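Long-range contacts in cortical-lytic enzyme (Clostridium perfringens, PDB 5JIP), which probably cleaves the glycan strands of spore-cortex peptidoglycan as a muramidase of glycoside hydrolase family 25 during germination: residues D8-S13 and G222-D227; D36-R41 and L66-G71; G106-V111 and S228-S233; I177-R182 and T200-T205. All coordinates share one frame; numbering follows the deposited sequence.

Contacts 2 and 4 lie in the curled sheet of the family 25 domain, their centres about 18 Å apart: contact 2 pairs strands 38-44 and 70-75, contact 4 pairs 175-178 with 201-208. Contacts 1 and 3 join loops instead, with centres about 15 Å apart, and segments 222-227 and 228-233 follow one another without a break, supplying two backbone oxygens to one magnesium ion. Along the chain, contact 2 closes before contact 3 opens, contact 4 is nested within the loop that contact 3 closes, and contacts 1 and 3 interleave. The linker leaving strand 217-221 is thus held against the barrel before the chain enters the C-terminal strands.

Contact 1: residues D8-S13 and G222-D227; sequences DKNPLS and GPNSID. With MG (magnesium ion), chain E.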
loop_
_atom_site.group_PDB
_atom_site.type_symbol
_atom_site.label_atom_id
_atom_site.label_comp_id
_atom_site.label_asym_id
_atom_site.label_seq_id
_atom_site.Cartn_x
_atom_site.Cartn_y
_atom_site.Cartn_z
ATOM N N ASP A 8 9.365 -16.501 -14.715
ATOM C CA ASP A 8 8.458 -17.359 -15.462
ATOM C C ASP A 8 7.010 -17.033 -15.097
ATOM O O ASP A 8 6.731 -16.346 -14.103
ATOM C CB ASP A 8 8.771 -18.822 -15.153
ATOM C CG ASP A 8 8.242 -19.771 -16.211
ATOM O OD1 ASP A 8 7.451 -19.345 -17.070
ATOM O OD2 ASP A 8 8.643 -20.948 -16.193
ATOM N N LYS A 9 6.075 -17.531 -15.920
ATOM C CA LYS A 9 4.689 -17.627 -15.483
ATOM C C LYS A 9 4.569 -18.779 -14.491
ATOM O O LYS A 9 5.534 -19.490 -14.228
ATOM C CB LYS A 9 3.742 -17.798 -16.678
ATOM C CG LYS A 9 4.003 -19.028 -17.552
ATOM C CD LYS A 9 3.249 -20.263 -17.100
ATOM C CE LYS A 9 1.735 -20.083 -17.148
ATOM N NZ LYS A 9 0.992 -21.306 -16.760
ATOM N N ASN A 10 3.385 -18.935 -13.903
ATOM C CA ASN A 10 3.188 -19.995 -12.910
ATOM C C ASN A 10 1.749 -20.509 -12.980
ATOM O O ASN A 10 0.954 -20.002 -13.779
ATOM C CB ASN A 10 3.526 -19.491 -11.500
ATOM C CG ASN A 10 2.518 -18.488 -10.976
ATOM O OD1 ASN A 10 1.448 -18.853 -10.450
ATOM N ND2 ASN A 10 2.860 -17.222 -11.087
ATOM N N PRO A 11 1.372 -21.507 -12.180
ATOM C CA PRO A 11 0.019 -22.075 -12.326
ATOM C C PRO A 11 -1.097 -21.089 -12.091
ATOM O O PRO A 11 -2.210 -21.292 -12.596
ATOM C CB PRO A 11 0.009 -23.194 -11.272
ATOM C CG PRO A 11 1.403 -23.653 -11.241
ATOM C CD PRO A 11 2.220 -22.372 -11.343
ATOM N N LEU A 12 -0.860 -20.048 -11.312
ATOM C CA LEU A 12 -1.922 -19.105 -11.043
ATOM C C LEU A 12 -2.006 -18.011 -12.092
ATOM O O LEU A 12 -2.922 -17.188 -12.017
ATOM C CB LEU A 12 -1.744 -18.455 -9.665
ATOM C CG LEU A 12 -1.814 -19.454 -8.508
ATOM C CD1 LEU A 12 -1.462 -18.763 -7.191
ATOM C CD2 LEU A 12 -3.207 -20.089 -8.444
ATOM N N SER A 13 -1.069 -17.961 -13.041
ATOM C CA SER A 13 -1.037 -16.838 -13.965
ATOM C C SER A 13 -2.342 -16.740 -14.746
ATOM O O SER A 13 -2.830 -17.735 -15.294
ATOM C CB SER A 13 0.135 -16.972 -14.939
ATOM O OG SER A 13 1.391 -16.904 -14.273
ATOM N N GLY A 222 -0.653 -13.056 -17.495
ATOM C CA GLY A 222 -0.823 -11.935 -16.607
ATOM C C GLY A 222 -0.512 -12.275 -15.160
ATOM O O GLY A 222 -0.004 -13.355 -14.831
ATOM N N PRO A 223 -0.839 -11.341 -14.266
ATOM C CA PRO A 223 -0.668 -11.567 -12.828
ATOM C C PRO A 223 -1.481 -12.752 -12.319
ATOM O O PRO A 223 -2.409 -13.239 -12.959
ATOM C CB PRO A 223 -1.164 -10.256 -12.197
ATOM C CG PRO A 223 -1.223 -9.266 -13.310
ATOM C CD PRO A 223 -1.466 -10.047 -14.555
ATOM N N ASN A 224 -1.124 -13.199 -11.112
ATOM C CA ASN A 224 -1.835 -14.294 -10.474
ATOM C C ASN A 224 -3.296 -13.971 -10.227
ATOM O O ASN A 224 -4.133 -14.884 -10.179
ATOM C CB ASN A 224 -1.152 -14.636 -9.163
ATOM C CG ASN A 224 0.192 -15.285 -9.380
ATOM O OD1 ASN A 224 0.637 -15.462 -10.519
ATOM N ND2 ASN A 224 0.838 -15.667 -8.297
ATOM N N SER A 225 -3.620 -12.697 -10.047
ATOM C CA SER A 225 -4.991 -12.260 -9.866
ATOM C C SER A 225 -5.358 -11.207 -10.897
ATOM O O SER A 225 -4.595 -10.274 -11.145
ATOM C CB SER A 225 -5.207 -11.671 -8.483
ATOM O OG SER A 225 -6.538 -11.213 -8.377
ATOM N N ILE A 226 -6.564 -11.345 -11.449
ATOM C CA ILE A 226 -7.097 -10.332 -12.356
ATOM C C ILE A 226 -7.156 -8.975 -11.658
ATOM O O ILE A 226 -7.080 -7.928 -12.305
ATOM C CB ILE A 226 -8.479 -10.776 -12.877
ATOM C CG1 ILE A 226 -9.011 -9.778 -13.891
ATOM C CG2 ILE A 226 -9.477 -10.919 -11.747
ATOM C CD1 ILE A 226 -8.208 -9.791 -15.220
ATOM N N ASP A 227 -7.302 -8.974 -10.332
ATOM C CA ASP A 227 -7.363 -7.731 -9.581
ATOM C C ASP A 227 -6.114 -6.883 -9.795
ATOM O O ASP A 227 -6.199 -5.649 -9.789
ATOM C CB ASP A 227 -7.546 -8.023 -8.084
ATOM C CG ASP A 227 -8.816 -8.814 -7.762
ATOM O OD1 ASP A 227 -9.754 -8.786 -8.544
ATOM O OD2 ASP A 227 -8.856 -9.454 -6.686
HETATM MG MG MG E . -5.774 -3.722 -8.900
HETATM O O HOH W 1 1.625 -14.508 -13.005
HETATM O O HOH W 2 -4.187 -3.252 -10.198
HETATM O O HOH W 3 -7.424 -4.046 -7.591
#
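The direct polar link between the loops 8-13 and 222-227 is one amide-to-amide hydrogen bond. Asn10 ND2 donates to Asn224 OD1 over 2.9 Å at 159°, reaching a lone pair in the carbonyl plane; the side chains cross at about a right angle, and their amide planes stand 78° apart. Water 1 adds a second grip, donating to Asn224 OD1 at 2.8 Å and to Gly222 O at 2.7 Å while accepting from Ser13 OG.

Bonds inside 8-13 set the donor. Asn10 CG sits in the crowded position between N and C (chi1 70°), where OD1 accepts from Leu12 N at 2.7 Å in an Asx turn. Asn10 N bonds to Ser13 OG at 2.9 Å, and a type I turn spans Asn10 to Ser13.

Packing is slight: Leu12 CB lies 3.7 Å from the amide carbon CG of Asn224. Nearby, Asn224 CA points its hydrogen at Leu12 O in a CA-H...O contact.

Further along, Ser225 OG accepts from Asp227 N in an ST turn, and Asp227 O binds magnesium at 2.2 Å, a site completed by Met230, Asp258, Asp304 and waters 2 and 3. Asn224 OD1 is therefore gripped by two donors, and with Asn10 OD1 held by the backbone N of Leu12 the amide of Asn10 is fixed in rotation, tying the N-terminal loop to the start of the metal-binding linker.

Contact 2: residues D36-R41 and L66-G71; sequences DFIYLR and LGIPCG
Segments 36-41 and 66-71 meet in a short parallel pairing, Ile38 with Cys70 and Tyr39 with Gly71, the touching parts 46° apart end to end, with three backbone hydrogen bonds: Ile38 N to Pro69 O at 2.9 Å, nearly along the C=O axis, Gly71 N to Ile38 O at 3.1 Å, and Leu40 N to Gly71 O at 2.9 Å. On the face carrying Ile38 and Cys70, Ile38 CD1 meets the CG2 branch of Ile68 at 3.8 Å, the two side chains crossing obliquely. Cys70 SG, anti to its backbone N (chi1 -175°), reaches Leu40 CD1 at 3.5 Å. Before the strands begin, the Pro69 ring lies against a carbonyl, with CG 3.4 Å from Asp36 O. On the other face the Tyr39 ring meets Gly71 obliquely, CD1 being 3.4 Å from Gly71 C. The Tyr39 hydroxyl itself bonds to Phe109 O. Gly67, with positive phi, closes helix 56-66 in a Schellman motif, and residues 67-69 lead into strand 70-75, completing a right-handed beta-alpha-beta crossover, as in a TIM barrel. That helix covers Ile38, Leu40 and Cys70, helix 28-34 packs on Ile38 and Ile68, and strand 15-19 flanks 38-44 on its other side.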
loop_
_atom_site.group_PDB
_atom_site.type_symbol
_atom_site.label_atom_id
_atom_site.label_comp_id
_atom_site.label_asym_id
_atom_site.label_seq_id
_atom_site.Cartn_x
_atom_site.Cartn_y
_atom_site.Cartn_z
ATOM N N ASP A 36 -9.167 -14.699 -19.066
ATOM C CA ASP A 36 -9.355 -13.890 -17.861
ATOM C C ASP A 36 -9.491 -12.414 -18.177
ATOM O O ASP A 36 -10.063 -11.657 -17.382
ATOM C CB ASP A 36 -8.181 -14.082 -16.911
ATOM C CG ASP A 36 -8.046 -15.510 -16.435
ATOM O OD1 ASP A 36 -8.937 -15.987 -15.701
ATOM O OD2 ASP A 36 -7.054 -16.151 -16.779
ATOM N N PHE A 37 -8.970 -11.988 -19.318
ATOM C CA PHE A 37 -8.989 -10.586 -19.703
ATOM C C PHE A 37 -8.829 -10.544 -21.209
ATOM O O PHE A 37 -8.365 -11.510 -21.823
ATOM C CB PHE A 37 -7.852 -9.783 -19.024
ATOM C CG PHE A 37 -6.470 -10.340 -19.304
ATOM C CD1 PHE A 37 -5.806 -10.058 -20.498
ATOM C CD2 PHE A 37 -5.850 -11.175 -18.395
ATOM C CE1 PHE A 37 -4.564 -10.583 -20.765
ATOM C CE2 PHE A 37 -4.600 -11.697 -18.653
ATOM C CZ PHE A 37 -3.948 -11.398 -19.844
ATOM N N ILE A 38 -9.224 -9.416 -21.800
ATOM C CA ILE A 38 -8.969 -9.143 -23.214
ATOM C C ILE A 38 -8.463 -7.713 -23.353
ATOM O O ILE A 38 -9.108 -6.761 -22.888
ATOM C CB ILE A 38 -10.227 -9.323 -24.102
ATOM C CG1 ILE A 38 -10.710 -10.766 -24.067
ATOM C CG2 ILE A 38 -9.935 -8.888 -25.534
ATOM C CD1 ILE A 38 -12.068 -10.938 -24.696
ATOM N N TYR A 39 -7.346 -7.548 -24.066
ATOM C CA TYR A 39 -6.873 -6.232 -24.498
ATOM C C TYR A 39 -7.256 -5.954 -25.949
ATOM O O TYR A 39 -7.220 -6.850 -26.791
ATOM C CB TYR A 39 -5.357 -6.109 -24.337
ATOM C CG TYR A 39 -4.985 -5.433 -23.028
ATOM C CD1 TYR A 39 -5.166 -4.064 -22.844
ATOM C CD2 TYR A 39 -4.471 -6.164 -21.978
ATOM C CE1 TYR A 39 -4.825 -3.451 -21.653
ATOM C CE2 TYR A 39 -4.145 -5.560 -20.771
ATOM C CZ TYR A 39 -4.327 -4.222 -20.604
ATOM O OH TYR A 39 -3.991 -3.689 -19.378
ATOM N N LEU A 40 -7.660 -4.704 -26.212
ATOM C CA LEU A 40 -8.069 -4.217 -27.527
ATOM C C LEU A 40 -7.217 -3.017 -27.917
ATOM O O LEU A 40 -6.850 -2.202 -27.071
ATOM C CB LEU A 40 -9.530 -3.752 -27.532
ATOM C CG LEU A 40 -10.570 -4.702 -26.907
ATOM C CD1 LEU A 40 -11.920 -3.974 -26.773
ATOM C CD2 LEU A 40 -10.667 -5.970 -27.727
ATOM N N ARG A 41 -6.927 -2.886 -29.202
ATOM C CA ARG A 41 -6.434 -1.604 -29.684
ATOM C C ARG A 41 -7.558 -0.584 -29.648
ATOM O O ARG A 41 -8.631 -0.789 -30.230
ATOM C CB ARG A 41 -5.872 -1.708 -31.105
ATOM C CG ARG A 41 -5.272 -0.362 -31.578
ATOM C CD ARG A 41 -4.450 -0.494 -32.870
ATOM N NE ARG A 41 -5.297 -0.683 -34.041
ATOM C CZ ARG A 41 -4.867 -0.564 -35.296
ATOM N NH1 ARG A 41 -3.587 -0.300 -35.528
ATOM N NH2 ARG A 41 -5.722 -0.704 -36.305
ATOM N N LEU A 66 -20.571 -8.574 -21.738
ATOM C CA LEU A 66 -20.350 -9.940 -21.280
ATOM C C LEU A 66 -19.594 -10.022 -19.960
ATOM O O LEU A 66 -19.384 -11.131 -19.449
ATOM C CB LEU A 66 -19.584 -10.731 -22.331
ATOM C CG LEU A 66 -20.340 -10.974 -23.634
ATOM C CD1 LEU A 66 -19.442 -11.635 -24.656
ATOM C CD2 LEU A 66 -21.557 -11.790 -23.386
ATOM N N GLY A 67 -19.193 -8.894 -19.390
ATOM C CA GLY A 67 -18.477 -8.930 -18.144
ATOM C C GLY A 67 -17.042 -9.395 -18.269
ATOM O O GLY A 67 -16.462 -9.823 -17.274
ATOM N N ILE A 68 -16.460 -9.336 -19.470
ATOM C CA ILE A 68 -15.074 -9.759 -19.666
ATOM C C ILE A 68 -14.164 -8.586 -19.329
ATOM O O ILE A 68 -14.266 -7.527 -19.968
ATOM C CB ILE A 68 -14.784 -10.229 -21.091
ATOM C CG1 ILE A 68 -15.755 -11.347 -21.520
ATOM C CG2 ILE A 68 -13.345 -10.735 -21.170
ATOM C CD1 ILE A 68 -15.644 -11.664 -22.994
ATOM N N PRO A 69 -13.263 -8.718 -18.359
ATOM C CA PRO A 69 -12.364 -7.594 -18.045
ATOM C C PRO A 69 -11.622 -7.153 -19.289
ATOM O O PRO A 69 -10.977 -7.961 -19.965
ATOM C CB PRO A 69 -11.422 -8.165 -16.981
ATOM C CG PRO A 69 -12.240 -9.264 -16.329
ATOM C CD PRO A 69 -13.048 -9.863 -17.457
ATOM N N CYS A 70 -11.731 -5.864 -19.583
ATOM C CA CYS A 70 -11.374 -5.316 -20.876
ATOM C C CYS A 70 -10.495 -4.084 -20.713
ATOM O O CYS A 70 -10.781 -3.208 -19.894
ATOM C CB CYS A 70 -12.651 -4.981 -21.654
ATOM S SG CYS A 70 -12.347 -4.424 -23.345
ATOM N N GLY A 71 -9.420 -4.014 -21.491
ATOM C CA GLY A 71 -8.576 -2.839 -21.504
ATOM C C GLY A 71 -8.184 -2.518 -22.933
ATOM O O GLY A 71 -8.473 -3.291 -23.847
#

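Contact 3: residues G106-V111 and S228-S233; sequences GDLFPV and SLMPPS. With MG (magnesium ion), chain E.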
loop_
_atom_site.group_PDB
_atom_site.type_symbol
_atom_site.label_atom_id
_atom_site.label_comp_id
_atom_site.label_asym_id
_atom_site.label_seq_id
_atom_site.Cartn_x
_atom_site.Cartn_y
_atom_site.Cartn_z
ATOM N N GLY A 106 -11.448 1.953 -18.976
ATOM C CA GLY A 106 -11.326 0.515 -19.132
ATOM C C GLY A 106 -11.217 -0.191 -17.791
ATOM O O GLY A 106 -10.978 0.415 -16.748
ATOM N N ASP A 107 -11.391 -1.518 -17.839
ATOM C CA ASP A 107 -11.212 -2.328 -16.640
ATOM C C ASP A 107 -9.736 -2.552 -16.331
ATOM O O ASP A 107 -9.319 -2.485 -15.169
ATOM C CB ASP A 107 -11.894 -3.676 -16.813
ATOM C CG ASP A 107 -13.328 -3.548 -17.267
ATOM O OD1 ASP A 107 -14.032 -2.675 -16.720
ATOM O OD2 ASP A 107 -13.735 -4.357 -18.129
ATOM N N LEU A 108 -8.944 -2.860 -17.350
ATOM C CA LEU A 108 -7.526 -3.111 -17.168
ATOM C C LEU A 108 -6.749 -1.817 -17.364
ATOM O O LEU A 108 -7.284 -0.826 -17.881
ATOM C CB LEU A 108 -7.034 -4.145 -18.163
ATOM C CG LEU A 108 -7.998 -5.259 -18.513
ATOM C CD1 LEU A 108 -7.458 -6.091 -19.689
ATOM C CD2 LEU A 108 -8.216 -6.130 -17.282
ATOM N N PHE A 109 -5.466 -1.836 -16.942
ATOM C CA PHE A 109 -4.555 -0.718 -17.185
ATOM C C PHE A 109 -4.697 -0.279 -18.637
ATOM O O PHE A 109 -4.484 -1.085 -19.551
ATOM C CB PHE A 109 -3.065 -1.070 -16.985
ATOM C CG PHE A 109 -2.655 -1.443 -15.584
ATOM C CD1 PHE A 109 -2.591 -0.495 -14.568
ATOM C CD2 PHE A 109 -2.214 -2.730 -15.317
ATOM C CE1 PHE A 109 -2.168 -0.862 -13.317
ATOM C CE2 PHE A 109 -1.774 -3.094 -14.072
ATOM C CZ PHE A 109 -1.747 -2.181 -13.070
ATOM N N PRO A 110 -4.961 0.987 -18.895
ATOM C CA PRO A 110 -4.686 1.516 -20.229
ATOM C C PRO A 110 -3.220 1.302 -20.570
ATOM O O PRO A 110 -2.359 1.317 -19.691
ATOM C CB PRO A 110 -5.037 3.006 -20.104
ATOM C CG PRO A 110 -5.910 3.093 -18.888
ATOM C CD PRO A 110 -5.405 2.036 -17.965
ATOM N N VAL A 111 -2.936 1.057 -21.852
ATOM C CA VAL A 111 -1.603 0.657 -22.283
ATOM C C VAL A 111 -1.093 1.596 -23.378
ATOM O O VAL A 111 -1.823 1.922 -24.327
ATOM C CB VAL A 111 -1.604 -0.803 -22.774
ATOM C CG1 VAL A 111 -0.372 -1.148 -23.590
ATOM C CG2 VAL A 111 -1.713 -1.748 -21.599
ATOM N N SER A 228 -4.970 -7.520 -10.054
ATOM C CA SER A 228 -3.715 -6.790 -10.218
ATOM C C SER A 228 -3.640 -6.029 -11.545
ATOM O O SER A 228 -2.707 -5.262 -11.738
ATOM C CB SER A 228 -2.541 -7.747 -10.108
ATOM O OG SER A 228 -2.468 -8.260 -8.781
ATOM N N LEU A 229 -4.579 -6.255 -12.461
ATOM C CA LEU A 229 -4.671 -5.468 -13.682
ATOM C C LEU A 229 -5.698 -4.348 -13.590
ATOM O O LEU A 229 -5.700 -3.456 -14.460
ATOM C CB LEU A 229 -5.044 -6.376 -14.872
ATOM C CG LEU A 229 -4.015 -7.438 -15.286
ATOM C CD1 LEU A 229 -4.562 -8.286 -16.427
ATOM C CD2 LEU A 229 -2.681 -6.767 -15.680
ATOM N N MET A 230 -6.575 -4.381 -12.573
ATOM C CA MET A 230 -7.756 -3.513 -12.475
ATOM C C MET A 230 -7.742 -2.625 -11.229
ATOM O O MET A 230 -7.152 -2.989 -10.207
ATOM C CB MET A 230 -9.034 -4.351 -12.439
ATOM C CG MET A 230 -9.150 -5.298 -13.581
ATOM S SD MET A 230 -10.771 -6.105 -13.676
ATOM C CE MET A 230 -10.893 -6.947 -12.098
ATOM N N PRO A 231 -8.413 -1.480 -11.267
ATOM C CA PRO A 231 -8.679 -0.764 -10.027
ATOM C C PRO A 231 -9.553 -1.601 -9.110
ATOM O O PRO A 231 -10.366 -2.432 -9.577
ATOM C CB PRO A 231 -9.411 0.505 -10.497
ATOM C CG PRO A 231 -9.097 0.597 -11.964
ATOM C CD PRO A 231 -9.000 -0.776 -12.425
ATOM N N PRO A 232 -9.462 -1.379 -7.806
ATOM C CA PRO A 232 -10.392 -2.045 -6.884
ATOM C C PRO A 232 -11.815 -1.582 -7.114
ATOM O O PRO A 232 -12.071 -0.502 -7.666
ATOM C CB PRO A 232 -9.911 -1.617 -5.494
ATOM C CG PRO A 232 -8.981 -0.570 -5.687
ATOM C CD PRO A 232 -8.621 -0.389 -7.118
ATOM N N SER A 233 -12.744 -2.412 -6.642
ATOM C CA SER A 233 -14.165 -2.090 -6.650
ATOM C C SER A 233 -14.487 -0.993 -5.643
ATOM O O SER A 233 -13.719 -0.694 -4.723
ATOM C CB SER A 233 -15.011 -3.319 -6.301
ATOM O OG SER A 233 -14.838 -4.375 -7.231
HETATM MG MG MG E . -5.774 -3.722 -8.900
HETATM O O HOH W 2 -4.187 -3.252 -10.198
HETATM O O HOH W 3 -7.424 -4.046 -7.591
#
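Phe109 lays one ring face over the backbone of Leu229, whose carbonyl oxygen stands 3.6 Å above the ring plane, offset toward the rim. The same oxygen accepts from Phe109 N at 3.0 Å; the donor lies nearly along the C=O axis, but the bond is bent, its N-H...O angle 130°. Leu108 CA adds a CA-H...O contact to it. Beyond the ring's CD2 and CE2 atoms lies Leu229 CD2, 4.1 Å from Phe109 CD2, and Phe109 CE2 approaches Ser228 O at 3.3 Å.

Leu108 and Leu229 lie side by side, pointing the same way, and Leu108 CD2 touches both Leu229 CB (4.0 Å) and Met230 CG (3.9 Å). Here the loop entering strand 111-113, one of the parallel strands of the family 25 barrel, receives the linker that leads to the C-terminal strands. Met230 O binds the magnesium ion at 2.0 Å, alongside waters 2 and 3, Asp227, Asp258 and Asp304.

Around Asp107 O gather Met230 CG at 3.2 Å and Pro231 CD, with Met230 CA offering its hydrogen; this buried oxygen has no hydrogen-bonding partner in the model. The Asp107 carboxylate turns elsewhere, to a salt bridge with Arg64 and to Cys70 N.

Contact 4: residues I177-R182 and T200-T205; sequences IAMYTR and TMWQFT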
loop_
_atom_site.group_PDB
_atom_site.type_symbol
_atom_site.label_atom_id
_atom_site.label_comp_id
_atom_site.label_asym_id
_atom_site.label_seq_id
_atom_site.Cartn_x
_atom_site.Cartn_y
_atom_site.Cartn_z
ATOM N N ILE A 177 5.583 -7.100 -21.310
ATOM C CA ILE A 177 6.758 -7.370 -22.126
ATOM C C ILE A 177 6.418 -8.441 -23.143
ATOM O O ILE A 177 5.776 -9.452 -22.828
ATOM C CB ILE A 177 7.982 -7.782 -21.289
ATOM C CG1 ILE A 177 9.219 -7.805 -22.194
ATOM C CG2 ILE A 177 7.740 -9.115 -20.586
ATOM C CD1 ILE A 177 10.529 -7.947 -21.449
ATOM N N ALA A 178 6.853 -8.213 -24.372
ATOM C CA ALA A 178 6.732 -9.204 -25.431
ATOM C C ALA A 178 8.072 -9.911 -25.600
ATOM O O ALA A 178 9.096 -9.256 -25.799
ATOM C CB ALA A 178 6.318 -8.539 -26.735
ATOM N N MET A 179 8.056 -11.239 -25.508
ATOM C CA MET A 179 9.197 -12.073 -25.852
ATOM C C MET A 179 8.632 -13.399 -26.324
ATOM O O MET A 179 8.100 -14.167 -25.514
ATOM C CB MET A 179 10.133 -12.296 -24.676
ATOM C CG MET A 179 11.367 -13.094 -25.137
ATOM S SD MET A 179 12.140 -13.824 -23.756
ATOM C CE MET A 179 11.002 -15.172 -23.413
ATOM N N TYR A 180 8.784 -13.672 -27.615
ATOM C CA TYR A 180 8.143 -14.812 -28.262
ATOM C C TYR A 180 9.038 -16.047 -28.193
ATOM O O TYR A 180 10.176 -16.027 -28.677
ATOM C CB TYR A 180 7.815 -14.452 -29.717
ATOM C CG TYR A 180 6.881 -13.269 -29.867
ATOM C CD1 TYR A 180 6.100 -12.823 -28.803
ATOM C CD2 TYR A 180 6.767 -12.614 -31.074
ATOM C CE1 TYR A 180 5.238 -11.740 -28.961
ATOM C CE2 TYR A 180 5.942 -11.575 -31.245
ATOM C CZ TYR A 180 5.170 -11.120 -30.197
ATOM O OH TYR A 180 4.353 -10.040 -30.429
ATOM N N THR A 181 8.515 -17.124 -27.603
ATOM C CA THR A 181 9.273 -18.367 -27.520
ATOM C C THR A 181 9.463 -19.037 -28.890
ATOM O O THR A 181 10.352 -19.885 -29.031
ATOM C CB THR A 181 8.583 -19.309 -26.532
ATOM O OG1 THR A 181 7.219 -19.499 -26.904
ATOM C CG2 THR A 181 8.629 -18.730 -25.133
ATOM N N ARG A 182 8.682 -18.657 -29.901
ATOM C CA ARG A 182 8.859 -19.194 -31.253
ATOM C C ARG A 182 10.159 -18.740 -31.911
ATOM O O ARG A 182 10.556 -19.316 -32.935
ATOM C CB ARG A 182 7.665 -18.807 -32.156
ATOM C CG ARG A 182 7.609 -17.342 -32.600
ATOM C CD ARG A 182 6.615 -17.100 -33.736
ATOM N NE ARG A 182 6.417 -15.674 -34.017
ATOM C CZ ARG A 182 7.212 -14.917 -34.769
ATOM N NH1 ARG A 182 8.299 -15.431 -35.336
ATOM N NH2 ARG A 182 6.932 -13.629 -34.934
ATOM N N THR A 200 4.420 -7.392 -15.450
ATOM C CA THR A 200 3.021 -7.531 -15.110
ATOM C C THR A 200 2.312 -8.467 -16.087
ATOM O O THR A 200 1.481 -9.286 -15.666
ATOM C CB THR A 200 2.385 -6.138 -15.101
ATOM O OG1 THR A 200 3.006 -5.370 -14.061
ATOM C CG2 THR A 200 0.907 -6.195 -14.906
ATOM N N MET A 201 2.610 -8.344 -17.386
ATOM C CA MET A 201 2.125 -9.287 -18.394
ATOM C C MET A 201 3.266 -9.635 -19.334
ATOM O O MET A 201 4.221 -8.873 -19.498
ATOM C CB MET A 201 0.956 -8.718 -19.187
ATOM C CG MET A 201 -0.298 -8.531 -18.369
ATOM S SD MET A 201 -1.731 -7.917 -19.333
ATOM C CE MET A 201 -1.441 -8.506 -20.968
ATOM N N TRP A 202 3.159 -10.813 -19.925
ATOM C CA TRP A 202 4.145 -11.345 -20.862
ATOM C C TRP A 202 3.404 -11.842 -22.097
ATOM O O TRP A 202 2.606 -12.782 -22.006
ATOM C CB TRP A 202 4.947 -12.469 -20.208
ATOM C CG TRP A 202 5.807 -13.298 -21.123
ATOM C CD1 TRP A 202 6.309 -12.955 -22.340
ATOM C CD2 TRP A 202 6.245 -14.647 -20.874
ATOM N NE1 TRP A 202 7.062 -14.004 -22.863
ATOM C CE2 TRP A 202 7.013 -15.055 -21.980
ATOM C CE3 TRP A 202 6.066 -15.534 -19.813
ATOM C CZ2 TRP A 202 7.602 -16.313 -22.047
ATOM C CZ3 TRP A 202 6.641 -16.784 -19.889
ATOM C CH2 TRP A 202 7.403 -17.160 -20.986
ATOM N N GLN A 203 3.627 -11.171 -23.230
ATOM C CA GLN A 203 3.116 -11.611 -24.521
ATOM C C GLN A 203 4.101 -12.639 -25.060
ATOM O O GLN A 203 5.232 -12.287 -25.418
ATOM C CB GLN A 203 2.988 -10.443 -25.486
ATOM C CG GLN A 203 2.183 -10.771 -26.729
ATOM C CD GLN A 203 2.157 -9.595 -27.652
ATOM O OE1 GLN A 203 3.165 -9.250 -28.254
ATOM N NE2 GLN A 203 0.993 -8.956 -27.765
ATOM N N PHE A 204 3.710 -13.912 -25.030
ATOM C CA PHE A 204 4.633 -14.989 -25.368
ATOM C C PHE A 204 4.470 -15.494 -26.796
ATOM O O PHE A 204 5.323 -16.250 -27.269
ATOM C CB PHE A 204 4.494 -16.154 -24.366
ATOM C CG PHE A 204 3.143 -16.819 -24.373
ATOM C CD1 PHE A 204 2.126 -16.349 -23.544
ATOM C CD2 PHE A 204 2.886 -17.892 -25.205
ATOM C CE1 PHE A 204 0.878 -16.934 -23.549
ATOM C CE2 PHE A 204 1.627 -18.483 -25.222
ATOM C CZ PHE A 204 0.621 -17.995 -24.401
ATOM N N THR A 205 3.427 -15.078 -27.515
ATOM C CA THR A 205 3.324 -15.443 -28.915
ATOM C C THR A 205 2.475 -14.413 -29.629
ATOM O O THR A 205 1.635 -13.750 -29.016
ATOM C CB THR A 205 2.711 -16.834 -29.090
ATOM O OG1 THR A 205 2.705 -17.172 -30.471
ATOM C CG2 THR A 205 1.302 -16.860 -28.571
HETATM O O HOH W 4 5.944 -17.528 -29.614
#
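Tyr180 OH donates to Gln203 OE1 at 2.6 Å, approaching from above the carbonyl plane, 45° out of it, rather than along a lone pair. The two side chains run alongside each other with ring and amide planes 40° apart; Gln203 is extended, its CG anti to the backbone N, and Ala178 CB lies 3.6 Å from OE1. On the sheet face opposite Ala178 and Gln203, Trp202 NE1 donates to Met179 O at 2.9 Å and 166°, straight and in the plane of both indole and carbonyl. Met179, bent at its thioether, brings CE to 3.8 Å from Trp202 CZ2.

Behind these groups, the parallel strands are paired by Ile177 N to Met201 O (2.9 Å), Gln203 N to Ile177 O (2.8 Å) and Met179 N to Gln203 O (3.0 Å). Past the last of these, water 4 bridges Phe204 O and Arg182 N.

Farther out, Tyr149 OH also bonds to Gln203 OE1 and Asp18 OD1 takes Gln203 NE2, which fixes the amide's orientation, while Trp221 stacks on Phe204. A buffer molecule also bonds to Gln203 NE2, consistent with a pocket at the C-terminal ends of parallel strands, where TIM-barrel glycosidases place their active sites.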